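SusD homolog (Bacteroides thetaiotaomicron, PDB 3EHM) probably binds mucin O-glycans at the cell surface as a SusD-like lipoprotein, for use by this gut bacterium. Local coordinates at residues 213-216 / 222-225; 225-230 / 357-362; 343-348 / 442-447; 351-356 / 453-458; 425-430 / 461-466. All coordinates share one frame; numbering follows the deposited sequence.

Interaction 1. Residues 213-216 / 222-225; sequences VRVH and LAKE
The backbones of 213-216 and 222-225 come closest at H216 and A223, whose CA atoms lie 5.0 Å apart where helix 197-215 gives way to helix 220-231. Two consecutive helices are joined here by a short turn, and the two backbones can come so near because a small residue, A223, faces H216. The A223 methyl sits against the base of the histidine, with A223 CB 3.7 Å from H216 CB and equally near its CA. The imidazole does not join this contact. It leads away from A223, and its NE2 is hydrogen-bonded to E353.

V215 makes the second half of the contact. Its CG2 lies 3.8 Å from A223 N and 3.9 Å from A223 CB, so one methyl touches both the backbone and the side chain of the facing helix. CG2 takes the position between the backbone N and the carbonyl carbon (chi1 -52° for CG1), which turns this branch toward A223. The same methyl also meets L222, where V215 CG2 and L222 CD2 are 4.0 Å apart. No hydrogen bond crosses between the segments. The contact is apolar and buried.

L222 N is hydrogen-bonded to D219 OD1 in the turn. Helix 160-178 packs here through Y164 on V215 and L168 on L222, while helix 449-459 borders 213-216 through R458.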
# COMPACT_ATOMS: atom_id res chain seq x y z
N VAL A 213 1.89 0.12 15.07
CA VAL A 213 2.31 -1.24 14.80
C VAL A 213 3.56 -1.19 13.92
O VAL A 213 4.47 -2.00 14.07
CB VAL A 213 1.20 -2.06 14.10
CG1 VAL A 213 1.75 -3.39 13.61
CG2 VAL A 213 0.05 -2.29 15.07
N ARG A 214 3.62 -0.21 13.02
CA ARG A 214 4.77 -0.07 12.13
C ARG A 214 6.07 0.18 12.90
O ARG A 214 7.13 -0.24 12.46
CB ARG A 214 4.56 1.09 11.15
CG ARG A 214 5.64 1.18 10.07
CD ARG A 214 5.14 0.62 8.75
NE ARG A 214 4.30 1.59 8.05
CZ ARG A 214 3.13 1.30 7.47
NH1 ARG A 214 2.65 0.07 7.52
NH2 ARG A 214 2.46 2.26 6.85
N VAL A 215 5.98 0.86 14.04
CA VAL A 215 7.18 1.18 14.81
C VAL A 215 7.48 0.29 16.02
O VAL A 215 8.57 0.39 16.58
CB VAL A 215 7.14 2.64 15.33
CG1 VAL A 215 6.85 3.60 14.19
CG2 VAL A 215 6.10 2.77 16.43
N HIS A 216 6.56 -0.58 16.41
CA HIS A 216 6.79 -1.40 17.60
C HIS A 216 8.09 -2.21 17.63
O HIS A 216 8.68 -2.37 18.70
CB HIS A 216 5.56 -2.28 17.90
CG HIS A 216 5.58 -3.63 17.24
ND1 HIS A 216 6.21 -4.72 17.80
CD2 HIS A 216 4.99 -4.08 16.11
CE1 HIS A 216 6.00 -5.78 17.04
NE2 HIS A 216 5.27 -5.42 16.01
N LEU A 222 7.51 4.17 21.67
CA LEU A 222 6.69 5.06 20.86
C LEU A 222 5.38 4.38 20.50
O LEU A 222 4.32 5.00 20.51
CB LEU A 222 7.42 5.46 19.58
CG LEU A 222 6.59 6.25 18.56
CD1 LEU A 222 6.14 7.58 19.15
CD2 LEU A 222 7.43 6.48 17.31
N ALA A 223 5.46 3.09 20.18
CA ALA A 223 4.27 2.32 19.82
C ALA A 223 3.28 2.35 20.98
O ALA A 223 2.09 2.62 20.78
CB ALA A 223 4.65 0.88 19.51
N LYS A 224 3.77 2.10 22.18
CA LYS A 224 2.94 2.10 23.37
C LYS A 224 2.43 3.50 23.73
O LYS A 224 1.41 3.65 24.39
CB LYS A 224 3.71 1.53 24.56
CG LYS A 224 4.08 0.05 24.42
CD LYS A 224 4.96 -0.40 25.58
CE LYS A 224 5.21 -1.90 25.55
NZ LYS A 224 6.23 -2.30 26.57
N GLU A 225 3.15 4.53 23.29
CA GLU A 225 2.75 5.90 23.59
C GLU A 225 1.46 6.28 22.87
O GLU A 225 0.77 7.21 23.30
CB GLU A 225 3.86 6.89 23.20
CG GLU A 225 3.70 8.28 23.81
CD GLU A 225 4.69 9.30 23.26
OE1 GLU A 225 5.81 8.90 22.87
OE2 GLU A 225 4.35 10.51 23.24

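Interaction 2. Residues 225-230 / 357-362; sequences EYITKA and YNLIGG
I227 of helix 220-231 packs against L359 and I360 of the loop that follows helix 344-356. Y357 is the first residue to leave the helical path. Its ring meets H216 and F217 instead. N358 comes next, with a positive phi of 56°. It is the C-prime residue of a Schellman motif, in which N358 N bonds to A355 O and L359 N bonds to A354 O. This helix ending turns the chain so that L359 points its side chain toward helix 220-231.

L359 CB lies 4.0 Å from I227 CD1, and the two side chains cross at about a right angle. The carbonyl of L359 is used as well. A water donates to L359 O at 2.9 Å and is hydrogen-bonded to T228 OG1 at 2.7 Å, so it bridges loop and helix beside the apolar contact. I360 follows. Its CG2 branch is 3.9 Å from I227 CD1 and 4.0 Å from I227 CG1, and these side chains too cross at about a right angle. I227 reaches both residues because CG1 is anti to the backbone N (chi1 -167°) and the chain stays extended to CD1. An alanine here in place of I227 is likely to leave L359 CB and I360 CG2 without the CD1 methyl they pack on, opening a gap between helix and loop.

I227 also touches L209 and V212 of helix 197-215 and A354 of helix 344-356. It therefore sits where three helices and the loop come together.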
# COMPACT_ATOMS: atom_id res chain seq x y z
N GLU A 225 3.15 4.53 23.29
CA GLU A 225 2.75 5.90 23.59
C GLU A 225 1.46 6.28 22.87
O GLU A 225 0.77 7.21 23.30
CB GLU A 225 3.86 6.89 23.20
CG GLU A 225 3.70 8.28 23.81
CD GLU A 225 4.69 9.30 23.26
OE1 GLU A 225 5.81 8.90 22.87
OE2 GLU A 225 4.35 10.51 23.24
N TYR A 226 1.11 5.57 21.80
CA TYR A 226 -0.09 5.91 21.04
C TYR A 226 -1.09 4.80 20.72
O TYR A 226 -2.26 5.09 20.45
CB TYR A 226 0.29 6.57 19.71
CG TYR A 226 0.94 7.93 19.85
CD1 TYR A 226 2.31 8.05 20.11
CD2 TYR A 226 0.20 9.10 19.70
CE1 TYR A 226 2.91 9.30 20.22
CE2 TYR A 226 0.79 10.35 19.81
CZ TYR A 226 2.14 10.45 20.07
OH TYR A 226 2.73 11.69 20.15
N ILE A 227 -0.65 3.54 20.73
CA ILE A 227 -1.56 2.45 20.40
C ILE A 227 -2.76 2.37 21.33
O ILE A 227 -3.87 2.06 20.90
CB ILE A 227 -0.82 1.09 20.38
CG1 ILE A 227 -1.69 0.04 19.71
CG2 ILE A 227 -0.46 0.66 21.79
CD1 ILE A 227 -0.92 -1.19 19.25
N THR A 228 -2.54 2.66 22.61
CA THR A 228 -3.62 2.62 23.58
C THR A 228 -4.60 3.76 23.30
O THR A 228 -5.82 3.58 23.39
CB THR A 228 -3.09 2.74 25.02
OG1 THR A 228 -2.25 1.61 25.31
CG2 THR A 228 -4.24 2.78 26.01
N LYS A 229 -4.08 4.94 22.97
CA LYS A 229 -4.94 6.09 22.69
C LYS A 229 -5.76 5.86 21.42
O LYS A 229 -6.89 6.31 21.31
CB LYS A 229 -4.10 7.36 22.52
CG LYS A 229 -3.17 7.67 23.68
CD LYS A 229 -2.79 9.14 23.74
CE LYS A 229 -2.14 9.63 22.44
NZ LYS A 229 -1.78 11.08 22.51
N ALA A 230 -5.17 5.16 20.45
CA ALA A 230 -5.85 4.88 19.19
C ALA A 230 -7.08 4.01 19.38
O ALA A 230 -8.12 4.24 18.77
CB ALA A 230 -4.88 4.22 18.22
N TYR A 357 2.26 -9.26 20.37
CA TYR A 357 3.43 -8.71 21.05
C TYR A 357 3.08 -7.99 22.35
O TYR A 357 3.84 -7.14 22.83
CB TYR A 357 4.19 -7.79 20.08
CG TYR A 357 4.90 -8.58 19.01
CD1 TYR A 357 6.14 -9.18 19.27
CD2 TYR A 357 4.30 -8.82 17.77
CE1 TYR A 357 6.75 -10.01 18.32
CE2 TYR A 357 4.90 -9.65 16.82
CZ TYR A 357 6.13 -10.24 17.10
OH TYR A 357 6.72 -11.06 16.18
N ASN A 358 1.93 -8.33 22.91
CA ASN A 358 1.46 -7.76 24.17
C ASN A 358 1.35 -6.24 24.25
O ASN A 358 1.60 -5.65 25.31
CB ASN A 358 2.36 -8.24 25.31
CG ASN A 358 2.05 -9.65 25.74
OD1 ASN A 358 2.12 -10.59 24.95
ND2 ASN A 358 1.69 -9.81 27.01
N LEU A 359 0.97 -5.60 23.16
CA LEU A 359 0.81 -4.15 23.16
C LEU A 359 -0.62 -3.80 23.57
O LEU A 359 -0.89 -2.73 24.10
CB LEU A 359 1.13 -3.58 21.77
CG LEU A 359 2.52 -3.91 21.22
CD1 LEU A 359 2.72 -3.22 19.88
CD2 LEU A 359 3.59 -3.46 22.21
N ILE A 360 -1.54 -4.73 23.30
CA ILE A 360 -2.95 -4.56 23.66
C ILE A 360 -3.46 -5.89 24.20
O ILE A 360 -2.77 -6.91 24.09
CB ILE A 360 -3.82 -4.19 22.44
CG1 ILE A 360 -3.83 -5.34 21.43
CG2 ILE A 360 -3.31 -2.91 21.79
CD1 ILE A 360 -4.79 -5.13 20.26
N GLY A 361 -4.66 -5.89 24.76
CA GLY A 361 -5.22 -7.12 25.29
C GLY A 361 -5.95 -7.89 24.21
O GLY A 361 -6.27 -7.35 23.15
N GLY A 362 -6.21 -9.17 24.47
CA GLY A 362 -6.92 -9.98 23.49
C GLY A 362 -6.13 -11.16 22.96
O GLY A 362 -4.93 -11.28 23.18
O HOH W 1 -2.95 -0.93 24.98

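Interaction 3. Residues 343-348 / 442-447; sequences RASETY and YLALYP
S345 and E346 of helix 344-356 face A444 and L445 at the end of helix 429-445, in a helix-helix contact of the largely helical, TPR-related SusD fold. It is buried, and no direct hydrogen bond crosses it.

The van der Waals contacts are two. S345 OG rests 3.7 Å from the A444 methyl. E346 and L445 approach each other at a slant, and E346 OE1 lies 3.5 Å from L445 CD2. The extended glutamate, with CG anti to the backbone N (chi1 -168°), brings its carboxylate to the leucine methyl. The charge is met by R210, in a salt bridge to OE1. S345 OG likewise has a stronger partner outside, E378.

Water carries the polar link. One water donates to S345 OG at 2.7 Å and, weakly, to A444 O. A second water accepts from R343 NH1 at 3.0 Å and lies at the edge of the guanidinium, in its plane. It is also 2.8 Å from A444 O in the last helical turn and 2.6 Å from Y446 O just past it. R343 itself occupies the N-cap position of helix 344-356, and its NE is bridged to E245.

The peptide bond between Y446 and P447 is cis. P447 CB lies over the centre of the Y446 ring, 3.6 Å above its plane.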
# COMPACT_ATOMS: atom_id res chain seq x y z
N ARG A 343 -9.32 -0.23 5.20
CA ARG A 343 -10.48 -1.09 5.36
C ARG A 343 -10.54 -1.75 6.73
O ARG A 343 -9.52 -1.91 7.40
CB ARG A 343 -10.50 -2.17 4.28
CG ARG A 343 -10.21 -1.62 2.89
CD ARG A 343 -10.60 -2.61 1.80
NE ARG A 343 -12.05 -2.72 1.67
CZ ARG A 343 -12.66 -3.44 0.74
NH1 ARG A 343 -11.94 -4.12 -0.15
NH2 ARG A 343 -13.98 -3.48 0.68
N ALA A 344 -11.74 -2.14 7.13
CA ALA A 344 -11.94 -2.77 8.43
C ALA A 344 -11.07 -4.01 8.65
O ALA A 344 -10.56 -4.23 9.75
CB ALA A 344 -13.42 -3.13 8.61
N SER A 345 -10.89 -4.82 7.61
CA SER A 345 -10.09 -6.02 7.76
C SER A 345 -8.68 -5.71 8.25
O SER A 345 -8.12 -6.44 9.06
CB SER A 345 -10.04 -6.82 6.45
OG SER A 345 -9.50 -6.05 5.39
N GLU A 346 -8.10 -4.61 7.77
CA GLU A 346 -6.74 -4.26 8.18
C GLU A 346 -6.67 -4.02 9.68
O GLU A 346 -5.72 -4.44 10.35
CB GLU A 346 -6.26 -3.00 7.45
CG GLU A 346 -4.76 -2.77 7.63
CD GLU A 346 -4.28 -1.45 7.06
OE1 GLU A 346 -4.90 -0.94 6.10
OE2 GLU A 346 -3.25 -0.95 7.56
N THR A 347 -7.68 -3.35 10.22
CA THR A 347 -7.73 -3.07 11.65
C THR A 347 -7.57 -4.35 12.47
O THR A 347 -6.82 -4.39 13.44
CB THR A 347 -9.06 -2.39 12.03
OG1 THR A 347 -9.13 -1.11 11.38
CG2 THR A 347 -9.14 -2.18 13.53
N TYR A 348 -8.28 -5.41 12.07
CA TYR A 348 -8.18 -6.66 12.81
C TYR A 348 -6.80 -7.29 12.74
O TYR A 348 -6.32 -7.84 13.73
CB TYR A 348 -9.25 -7.64 12.34
CG TYR A 348 -10.64 -7.20 12.72
CD1 TYR A 348 -11.40 -6.41 11.87
CD2 TYR A 348 -11.18 -7.52 13.98
CE1 TYR A 348 -12.65 -5.94 12.24
CE2 TYR A 348 -12.43 -7.05 14.36
CZ TYR A 348 -13.16 -6.26 13.49
OH TYR A 348 -14.39 -5.78 13.87
N TYR A 442 -1.84 -9.18 3.78
CA TYR A 442 -1.38 -8.96 2.41
C TYR A 442 -2.52 -9.29 1.44
O TYR A 442 -2.80 -8.54 0.50
CB TYR A 442 -0.17 -9.86 2.12
CG TYR A 442 0.25 -9.99 0.66
CD1 TYR A 442 1.20 -9.15 0.10
CD2 TYR A 442 -0.28 -11.00 -0.14
CE1 TYR A 442 1.63 -9.31 -1.23
CE2 TYR A 442 0.13 -11.18 -1.46
CZ TYR A 442 1.09 -10.34 -2.00
OH TYR A 442 1.49 -10.53 -3.30
N LEU A 443 -3.17 -10.42 1.67
CA LEU A 443 -4.28 -10.85 0.83
C LEU A 443 -5.48 -9.90 0.94
O LEU A 443 -6.12 -9.57 -0.06
CB LEU A 443 -4.70 -12.27 1.23
CG LEU A 443 -4.25 -13.47 0.39
CD1 LEU A 443 -2.99 -13.17 -0.38
CD2 LEU A 443 -4.08 -14.67 1.29
N ALA A 444 -5.77 -9.44 2.16
CA ALA A 444 -6.90 -8.54 2.39
C ALA A 444 -6.65 -7.10 1.94
O ALA A 444 -7.60 -6.37 1.64
CB ALA A 444 -7.28 -8.56 3.87
N LEU A 445 -5.39 -6.69 1.90
CA LEU A 445 -5.03 -5.34 1.49
C LEU A 445 -5.16 -5.09 -0.01
O LEU A 445 -5.25 -3.94 -0.45
CB LEU A 445 -3.60 -5.01 1.92
CG LEU A 445 -3.38 -4.54 3.36
CD1 LEU A 445 -1.88 -4.49 3.65
CD2 LEU A 445 -4.00 -3.16 3.55
N TYR A 446 -5.14 -6.16 -0.81
CA TYR A 446 -5.23 -6.00 -2.26
C TYR A 446 -6.40 -5.08 -2.61
O TYR A 446 -7.50 -5.24 -2.09
CB TYR A 446 -5.39 -7.37 -2.94
CG TYR A 446 -5.59 -7.26 -4.44
CD1 TYR A 446 -6.87 -7.19 -4.99
CD2 TYR A 446 -4.50 -7.16 -5.30
CE1 TYR A 446 -7.06 -7.02 -6.36
CE2 TYR A 446 -4.68 -6.98 -6.67
CZ TYR A 446 -5.96 -6.91 -7.19
OH TYR A 446 -6.15 -6.68 -8.53
N PRO A 447 -6.18 -4.12 -3.53
CA PRO A 447 -4.95 -3.82 -4.26
C PRO A 447 -4.08 -2.68 -3.70
O PRO A 447 -3.39 -2.01 -4.47
CB PRO A 447 -5.49 -3.46 -5.63
CG PRO A 447 -6.67 -2.60 -5.26
CD PRO A 447 -7.32 -3.39 -4.12
O HOH W 2 -9.00 -4.68 -0.05
O HOH W 3 -7.67 -4.45 4.25

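Interaction 4. Residues 351-356 / 453-458; sequences KAEAAL and WTEYRR
E353 and R458 meet head-on in a salt bridge that joins helix 344-356 to helix 449-459. R458 grips the carboxylate end-on with two nitrogens. NH2 donates to E353 OE1 at 2.9 Å, and NH1 donates to E353 OE2 at 3.0 Å. Each oxygen uses its syn lone pair. The carboxylate and guanidinium planes are only 10° apart, so the two groups form a nearly flat bidentate pair.

The other edge of the same guanidinium is taken by E455, one helical turn back. Here the grip is side-on. R458 NH2 donates to E455 OE1 at 2.6 Å in an almost straight bond of 178°, and R458 NE donates to E455 OE2 at 2.9 Å. Both E455 oxygens are met on the syn side but out of the carboxylate plane. Four hydrogen bonds donated to two carboxylates are consistent with a fixed rotation of the guanidinium. R458 CG is anti to the backbone N and the chain bends at chi3 (72°), which carries the group across to E353. The two acids lie near each other, with E353 OE1 4.5 Å from E455 OE1, and the shared arginine probably offsets their like charge.

The second shell holds the acids. H216 NE2 bonds to E353 OE2, while K441 and R214 form salt bridges to E455. The backbones stand well apart: the nearest CA atoms, of E353 and E455, are 12.0 Å from each other, so long side chains span the gap. Helix 197-215 fills in beside the bridge through V213 and R214, and helix 429-445 borders E353 through L434 and I438.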
# COMPACT_ATOMS: atom_id res chain seq x y z
N LYS A 351 -4.55 -5.37 15.01
CA LYS A 351 -4.81 -5.72 16.40
C LYS A 351 -4.22 -7.10 16.71
O LYS A 351 -3.71 -7.33 17.81
CB LYS A 351 -6.32 -5.72 16.68
CG LYS A 351 -6.94 -4.33 16.62
CD LYS A 351 -8.42 -4.33 16.97
CE LYS A 351 -8.65 -4.67 18.43
NZ LYS A 351 -10.09 -4.57 18.80
N ALA A 352 -4.28 -7.99 15.73
CA ALA A 352 -3.73 -9.34 15.89
C ALA A 352 -2.24 -9.26 16.22
O ALA A 352 -1.76 -9.90 17.17
CB ALA A 352 -3.94 -10.14 14.61
N GLU A 353 -1.50 -8.49 15.44
CA GLU A 353 -0.07 -8.35 15.68
C GLU A 353 0.17 -7.65 17.01
O GLU A 353 1.05 -8.03 17.78
CB GLU A 353 0.60 -7.54 14.56
CG GLU A 353 2.12 -7.58 14.65
CD GLU A 353 2.81 -6.74 13.59
OE1 GLU A 353 2.21 -6.52 12.51
OE2 GLU A 353 3.96 -6.31 13.83
N ALA A 354 -0.62 -6.61 17.29
CA ALA A 354 -0.47 -5.87 18.53
C ALA A 354 -0.63 -6.80 19.73
O ALA A 354 0.17 -6.76 20.67
CB ALA A 354 -1.49 -4.75 18.60
N ALA A 355 -1.66 -7.64 19.70
CA ALA A 355 -1.91 -8.57 20.78
C ALA A 355 -0.81 -9.62 20.87
O ALA A 355 -0.43 -10.05 21.96
CB ALA A 355 -3.27 -9.24 20.58
N LEU A 356 -0.30 -10.03 19.71
CA LEU A 356 0.75 -11.04 19.66
C LEU A 356 2.01 -10.57 20.40
O LEU A 356 2.74 -11.37 20.98
CB LEU A 356 1.09 -11.38 18.20
CG LEU A 356 2.15 -12.46 17.95
CD1 LEU A 356 1.67 -13.78 18.53
CD2 LEU A 356 2.39 -12.60 16.44
N TRP A 453 3.72 -3.38 0.27
CA TRP A 453 5.15 -3.30 0.02
C TRP A 453 5.87 -2.81 1.28
O TRP A 453 6.95 -3.30 1.62
CB TRP A 453 5.41 -2.35 -1.15
CG TRP A 453 6.85 -2.16 -1.47
CD1 TRP A 453 7.85 -3.09 -1.40
CD2 TRP A 453 7.46 -0.96 -1.97
NE1 TRP A 453 9.04 -2.55 -1.83
CE2 TRP A 453 8.83 -1.25 -2.19
CE3 TRP A 453 6.98 0.32 -2.27
CZ2 TRP A 453 9.72 -0.29 -2.68
CZ3 TRP A 453 7.88 1.27 -2.76
CH2 TRP A 453 9.23 0.96 -2.96
N THR A 454 5.27 -1.86 1.97
CA THR A 454 5.84 -1.33 3.21
C THR A 454 5.86 -2.43 4.28
O THR A 454 6.86 -2.62 4.97
CB THR A 454 5.01 -0.14 3.74
OG1 THR A 454 5.08 0.93 2.79
CG2 THR A 454 5.55 0.34 5.08
N GLU A 455 4.75 -3.15 4.41
CA GLU A 455 4.67 -4.21 5.41
C GLU A 455 5.63 -5.35 5.14
O GLU A 455 6.16 -5.96 6.07
CB GLU A 455 3.23 -4.72 5.53
CG GLU A 455 2.35 -3.76 6.31
CD GLU A 455 2.82 -3.58 7.74
OE1 GLU A 455 2.46 -4.42 8.59
OE2 GLU A 455 3.56 -2.61 8.03
N TYR A 456 5.87 -5.66 3.86
CA TYR A 456 6.82 -6.72 3.52
C TYR A 456 8.23 -6.29 3.93
O TYR A 456 8.97 -7.05 4.55
CB TYR A 456 6.81 -7.00 2.02
CG TYR A 456 7.97 -7.89 1.61
CD1 TYR A 456 7.94 -9.27 1.85
CD2 TYR A 456 9.12 -7.35 1.04
CE1 TYR A 456 9.03 -10.08 1.54
CE2 TYR A 456 10.22 -8.15 0.72
CZ TYR A 456 10.17 -9.51 0.98
OH TYR A 456 11.25 -10.31 0.68
N ARG A 457 8.60 -5.07 3.57
CA ARG A 457 9.92 -4.54 3.90
C ARG A 457 10.14 -4.47 5.41
O ARG A 457 11.25 -4.71 5.90
CB ARG A 457 10.10 -3.16 3.29
CG ARG A 457 10.30 -3.16 1.77
CD ARG A 457 10.36 -1.74 1.24
NE ARG A 457 9.05 -1.10 1.24
CZ ARG A 457 8.86 0.21 1.16
NH1 ARG A 457 9.90 1.03 1.08
NH2 ARG A 457 7.63 0.71 1.15
N ARG A 458 9.09 -4.16 6.16
CA ARG A 458 9.20 -4.06 7.61
C ARG A 458 9.35 -5.42 8.29
O ARG A 458 10.21 -5.58 9.16
CB ARG A 458 7.97 -3.35 8.20
CG ARG A 458 7.94 -3.33 9.73
CD ARG A 458 6.69 -2.63 10.28
NE ARG A 458 5.46 -3.40 10.11
CZ ARG A 458 5.01 -4.30 10.98
NH1 ARG A 458 5.69 -4.55 12.09
NH2 ARG A 458 3.87 -4.94 10.74

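Interaction 5. Residues 425-430 / 461-466; sequences GNLSKQ and FPYLMK
The rings of F461 and Y463 both reach toward L427, which comes at them from the opposite direction. F461 has Y463 CE1 at its edge, in the ring plane, and L427 CD1 approaches that ring obliquely. The closest carbon is CZ, 3.6 Å from L427 CD1, followed by CE1 at 3.8 Å. At the edge of the Y463 ring, in its plane, lies a water.

The leucine methyls divide between the two aromatic residues. L427 CD1 touches F461 and also lies 3.7 Å from Y463 OH, while L427 CD2 is 3.6 Å from that same hydroxyl oxygen. L427 CG stands anti to its carbonyl carbon (chi1 -53°), and this extends the fork of the side chain toward the rings. A serine in place of L427 would probably leave F461 CZ and the Y463 hydroxyl without their apolar neighbour and open a gap between loop and rings.

Within the helical SusD-like fold, the contact lies where two loops meet. One leads into helix 429-445, with S428 as its N-cap and S428 OG accepting from E431 N. The other follows helix 449-459, and its peptide bond between F461 and P462 is cis. Q435 of helix 429-445 packs on both F461 and Y463, and I438 packs on F461.

The polar side of the contact passes through the water. N426 ND2 donates to it at 2.6 Å, and it is hydrogen-bonded to Y463 OH at 2.7 Å. Y463 O is hydrogen-bonded to Y279 OH of helix 274-282.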
# COMPACT_ATOMS: atom_id res chain seq x y z
N GLY A 425 7.12 -24.79 11.30
CA GLY A 425 8.26 -25.00 12.17
C GLY A 425 9.63 -24.56 11.70
O GLY A 425 10.63 -24.94 12.31
N ASN A 426 9.71 -23.79 10.62
CA ASN A 426 11.02 -23.32 10.16
C ASN A 426 11.39 -22.11 11.02
O ASN A 426 12.53 -21.98 11.47
CB ASN A 426 10.98 -22.94 8.68
CG ASN A 426 12.34 -22.48 8.17
OD1 ASN A 426 13.31 -23.24 8.16
ND2 ASN A 426 12.41 -21.22 7.75
N LEU A 427 10.41 -21.24 11.24
CA LEU A 427 10.60 -20.05 12.07
C LEU A 427 10.07 -20.40 13.46
O LEU A 427 9.44 -21.45 13.64
CB LEU A 427 9.79 -18.87 11.53
CG LEU A 427 9.94 -18.45 10.07
CD1 LEU A 427 8.93 -17.35 9.75
CD2 LEU A 427 11.36 -17.97 9.81
N SER A 428 10.32 -19.54 14.44
CA SER A 428 9.82 -19.79 15.78
C SER A 428 8.29 -19.73 15.68
O SER A 428 7.75 -19.22 14.71
CB SER A 428 10.31 -18.72 16.76
OG SER A 428 9.75 -17.46 16.44
N LYS A 429 7.60 -20.24 16.69
CA LYS A 429 6.15 -20.23 16.68
C LYS A 429 5.59 -18.82 16.59
O LYS A 429 4.70 -18.54 15.78
CB LYS A 429 5.59 -20.92 17.92
CG LYS A 429 4.08 -21.06 17.91
CD LYS A 429 3.59 -21.78 19.16
CE LYS A 429 2.08 -21.89 19.16
NZ LYS A 429 1.59 -22.62 20.36
N GLN A 430 6.12 -17.91 17.41
CA GLN A 430 5.65 -16.53 17.40
C GLN A 430 5.92 -15.90 16.03
O GLN A 430 5.07 -15.18 15.50
CB GLN A 430 6.34 -15.70 18.49
CG GLN A 430 5.80 -14.28 18.59
CD GLN A 430 6.46 -13.47 19.69
OE1 GLN A 430 7.68 -13.28 19.70
NE2 GLN A 430 5.66 -12.98 20.63
N PHE A 461 7.50 -10.45 5.48
CA PHE A 461 6.36 -11.27 5.08
C PHE A 461 5.36 -10.51 4.19
O PHE A 461 5.23 -9.29 4.28
CB PHE A 461 5.61 -11.78 6.32
CG PHE A 461 6.47 -12.51 7.30
CD1 PHE A 461 7.33 -13.53 6.89
CD2 PHE A 461 6.40 -12.20 8.66
CE1 PHE A 461 8.09 -14.24 7.82
CE2 PHE A 461 7.15 -12.91 9.60
CZ PHE A 461 8.00 -13.93 9.17
N PRO A 462 4.67 -11.24 3.30
CA PRO A 462 4.80 -12.69 3.12
C PRO A 462 6.00 -12.97 2.22
O PRO A 462 6.57 -12.04 1.64
CB PRO A 462 3.49 -13.06 2.45
CG PRO A 462 3.25 -11.87 1.56
CD PRO A 462 3.58 -10.70 2.48
N TYR A 463 6.41 -14.23 2.11
CA TYR A 463 7.52 -14.56 1.24
C TYR A 463 7.03 -14.28 -0.18
O TYR A 463 5.86 -14.52 -0.49
CB TYR A 463 7.92 -16.03 1.39
CG TYR A 463 8.54 -16.36 2.73
CD1 TYR A 463 9.22 -15.39 3.47
CD2 TYR A 463 8.48 -17.66 3.25
CE1 TYR A 463 9.83 -15.70 4.69
CE2 TYR A 463 9.09 -17.98 4.47
CZ TYR A 463 9.76 -16.99 5.18
OH TYR A 463 10.35 -17.30 6.37
N LEU A 464 7.91 -13.77 -1.03
CA LEU A 464 7.52 -13.41 -2.39
C LEU A 464 8.23 -14.20 -3.48
O LEU A 464 9.30 -14.76 -3.27
CB LEU A 464 7.82 -11.93 -2.63
CG LEU A 464 7.40 -10.93 -1.55
CD1 LEU A 464 8.05 -9.59 -1.83
CD2 LEU A 464 5.89 -10.81 -1.50
N MSE A 465 7.60 -14.22 -4.65
CA MSE A 465 8.19 -14.86 -5.82
C MSE A 465 9.37 -13.94 -6.12
O MSE A 465 9.23 -12.72 -6.06
CB MSE A 465 7.20 -14.84 -6.99
CG MSE A 465 5.97 -15.72 -6.81
SE MSE A 465 6.30 -17.56 -7.30
CE MSE A 465 4.49 -18.25 -7.20
N LYS A 466 10.53 -14.51 -6.43
CA LYS A 466 11.71 -13.70 -6.71
C LYS A 466 11.58 -12.98 -8.05
O LYS A 466 10.89 -13.43 -8.95
CB LYS A 466 12.95 -14.60 -6.75
CG LYS A 466 12.93 -15.59 -7.89
CD LYS A 466 14.06 -16.61 -7.81
CE LYS A 466 13.95 -17.62 -8.94
NZ LYS A 466 14.43 -18.97 -8.51
O HOH W 4 10.33 -19.96 6.71

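How the interactions relate
Along the chain interaction 1 closes first. The segments of interactions 2, 3 and 4 then alternate, and those of interaction 5 cross with interactions 3 and 4. Interactions 1 and 2 share helix 220-231, with centres about 8 Å apart. Interactions 3 and 4 share helix 344-356, about 11 Å between centres, and interactions 3 and 5 share helix 429-445. Interaction 4 touches interactions 1, 2 and 5. The widest spacing, about 25 Å between centres, separates interactions 2 and 5, which still touch through Y357 and Q430. Interaction 1 is local in sequence; interactions 2, 3 and 4 join parts about 90 to 130 residues apart, consistent with a TPR-related SusD scaffold.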